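PDB 1DMH: catechol 1,2-dioxygenase from Acinetobacter sp., which catalyses the intradiol cleavage of catechol by O2 to cis,cis-muconate with a ferric iron, a step of the beta-ketoadipate pathway. Local coordinates for residues H218-A223 with D246-D251. Numbering follows the deposited sequence.
Sequences HGNRPA and DPYTYD. With MCT (4-methylcatechol), chain D.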
loop_
_atom_site.group_PDB
_atom_site.type_symbol
_atom_site.label_atom_id
_atom_site.label_comp_id
_atom_site.label_asym_id
_atom_site.label_seq_id
_atom_site.Cartn_x
_atom_site.Cartn_y
_atom_site.Cartn_z
ATOM N N HIS A 218 19.133 8.716 0.303
ATOM C CA HIS A 218 18.553 10.045 0.124
ATOM C C HIS A 218 17.408 9.934 -0.876
ATOM O O HIS A 218 17.287 8.917 -1.569
ATOM C CB HIS A 218 19.611 11.034 -0.395
ATOM C CG HIS A 218 20.102 10.728 -1.771
ATOM N ND1 HIS A 218 19.352 10.978 -2.904
ATOM C CD2 HIS A 218 21.261 10.177 -2.202
ATOM C CE1 HIS A 218 20.031 10.600 -3.974
ATOM N NE2 HIS A 218 21.193 10.109 -3.575
ATOM N N GLY A 219 16.582 10.975 -0.965
ATOM C CA GLY A 219 15.472 10.945 -1.895
ATOM C C GLY A 219 15.570 11.995 -2.976
ATOM O O GLY A 219 14.563 12.573 -3.355
ATOM N N ASN A 220 16.775 12.219 -3.496
ATOM C CA ASN A 220 17.005 13.234 -4.523
ATOM C C ASN A 220 17.195 12.767 -5.953
ATOM O O ASN A 220 17.740 11.693 -6.209
ATOM C CB ASN A 220 18.230 14.049 -4.156
ATOM C CG ASN A 220 18.107 14.671 -2.795
ATOM O OD1 ASN A 220 17.187 15.452 -2.532
ATOM N ND2 ASN A 220 19.024 14.316 -1.905
ATOM N N ARG A 221 16.761 13.614 -6.884
ATOM C CA ARG A 221 16.925 13.359 -8.309
ATOM C C ARG A 221 17.687 14.544 -8.892
ATOM O O ARG A 221 17.497 15.683 -8.459
ATOM C CB ARG A 221 15.572 13.283 -9.053
ATOM C CG ARG A 221 14.589 12.197 -8.582
ATOM C CD ARG A 221 13.775 11.711 -9.760
ATOM N NE ARG A 221 14.702 11.122 -10.720
ATOM C CZ ARG A 221 14.443 10.856 -11.992
ATOM N NH1 ARG A 221 13.247 11.122 -12.509
ATOM N NH2 ARG A 221 15.417 10.373 -12.768
ATOM N N PRO A 222 18.605 14.282 -9.830
ATOM C CA PRO A 222 19.361 15.369 -10.463
ATOM C C PRO A 222 18.381 16.184 -11.348
ATOM O O PRO A 222 17.276 15.711 -11.646
ATOM C CB PRO A 222 20.391 14.607 -11.295
ATOM C CG PRO A 222 19.631 13.304 -11.658
ATOM C CD PRO A 222 19.094 12.965 -10.295
ATOM N N ALA A 223 18.758 17.397 -11.751
ATOM C CA ALA A 223 17.902 18.212 -12.626
ATOM C C ALA A 223 17.770 17.438 -13.943
ATOM O O ALA A 223 18.766 16.998 -14.504
ATOM C CB ALA A 223 18.544 19.566 -12.870
ATOM N N ASP A 246 25.240 18.068 -12.405
ATOM C CA ASP A 246 24.406 17.966 -11.226
ATOM C C ASP A 246 25.058 16.983 -10.252
ATOM O O ASP A 246 25.602 15.966 -10.660
ATOM C CB ASP A 246 23.003 17.503 -11.612
ATOM C CG ASP A 246 22.036 17.577 -10.453
ATOM O OD1 ASP A 246 22.223 16.817 -9.489
ATOM O OD2 ASP A 246 21.095 18.400 -10.482
ATOM N N PRO A 247 25.011 17.281 -8.948
ATOM C CA PRO A 247 25.582 16.469 -7.873
ATOM C C PRO A 247 24.992 15.080 -7.818
ATOM O O PRO A 247 25.622 14.158 -7.316
ATOM C CB PRO A 247 25.208 17.252 -6.616
ATOM C CG PRO A 247 25.111 18.645 -7.113
ATOM C CD PRO A 247 24.322 18.436 -8.362
ATOM N N TYR A 248 23.772 14.936 -8.321
ATOM C CA TYR A 248 23.102 13.653 -8.278
ATOM C C TYR A 248 23.006 12.936 -9.599
ATOM O O TYR A 248 22.280 11.946 -9.725
ATOM C CB TYR A 248 21.719 13.835 -7.675
ATOM C CG TYR A 248 21.811 14.255 -6.239
ATOM C CD1 TYR A 248 22.169 13.330 -5.270
ATOM C CD2 TYR A 248 21.612 15.576 -5.850
ATOM C CE1 TYR A 248 22.328 13.694 -3.941
ATOM C CE2 TYR A 248 21.768 15.955 -4.509
ATOM C CZ TYR A 248 22.127 14.998 -3.562
ATOM O OH TYR A 248 22.276 15.306 -2.226
ATOM N N THR A 249 23.751 13.431 -10.584
ATOM C CA THR A 249 23.744 12.820 -11.896
ATOM C C THR A 249 23.904 11.312 -11.815
ATOM O O THR A 249 23.146 10.573 -12.417
ATOM C CB THR A 249 24.862 13.389 -12.768
ATOM O OG1 THR A 249 24.648 14.787 -12.930
ATOM C CG2 THR A 249 24.860 12.737 -14.132
ATOM N N TYR A 250 24.883 10.845 -11.063
ATOM C CA TYR A 250 25.091 9.409 -10.991
ATOM C C TYR A 250 24.686 8.842 -9.644
ATOM O O TYR A 250 25.224 7.827 -9.192
ATOM C CB TYR A 250 26.557 9.074 -11.297
ATOM C CG TYR A 250 27.017 9.624 -12.627
ATOM C CD1 TYR A 250 26.754 8.936 -13.822
ATOM C CD2 TYR A 250 27.631 10.881 -12.712
ATOM C CE1 TYR A 250 27.089 9.488 -15.073
ATOM C CE2 TYR A 250 27.971 11.446 -13.959
ATOM C CZ TYR A 250 27.697 10.746 -15.130
ATOM O OH TYR A 250 28.026 11.310 -16.353
ATOM N N ASP A 251 23.720 9.488 -9.003
ATOM C CA ASP A 251 23.287 9.035 -7.707
ATOM C C ASP A 251 21.838 9.445 -7.530
ATOM O O ASP A 251 21.438 10.024 -6.523
ATOM C CB ASP A 251 24.209 9.638 -6.642
ATOM C CG ASP A 251 23.897 9.148 -5.245
ATOM O OD1 ASP A 251 23.349 8.030 -5.095
ATOM O OD2 ASP A 251 24.238 9.879 -4.286
HETATM C C1 MCT D . 10.300 10.687 -9.769
HETATM C C2 MCT D . 10.445 10.833 -11.159
HETATM C C3 MCT D . 10.510 12.138 -11.690
HETATM O O3 MCT D . 10.654 12.297 -13.044
HETATM C C4 MCT D . 10.435 13.261 -10.883
HETATM O O4 MCT D . 10.510 14.508 -11.453
HETATM C C5 MCT D . 10.294 13.144 -9.526
HETATM C C6 MCT D . 10.223 11.780 -8.940
HETATM C C MCT D . 10.222 9.272 -9.165
#
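Tyr-248 lays one face of its ring against Asn-220, whose CB stands 3.9 Å from the ring centroid, almost on the ring normal, a CH-pi contact. The His-218 ring reaches the same tyrosine obliquely, its CE1 3.7 Å from Tyr-248 CD1 and the planes at 54°. His-218 CG lies between the backbone N and carbonyl carbon (chi1 66°), which turns the ND1 edge of the imidazole toward Asn-220; there ND1 accepts the N-H of Asn-220 in the ring plane, helping to set the ring's rotation, while NE2 faces Asp-251. Farther along, Pro-222 packs on the turn, its CD 3.8 Å from Tyr-248 CB and its CB against Asp-246 OD1. The carboxylate of Asp-246 joins strand and loop: Ala-223 N donates to OD2 at 2.8 Å from above the carboxylate plane, and OD1 uses its anti lone pair to accept from Tyr-248 N, closing an Asx turn. Arg-221 leaves the strand on the side away from the loop; its NH1 makes a weak hydrogen bond to O3 of 4-methylcatechol (2.9 Å) and its NH2 a salt bridge to Asp-252. The loop between strands 237-243 and 262-268 thus packs on the start of strand 220-230, whose Arg-221 and Ala-223 make backbone hydrogen bonds with Tyr-200 and Val-243, respectively, just ahead of the iron ligands His-224 and His-226.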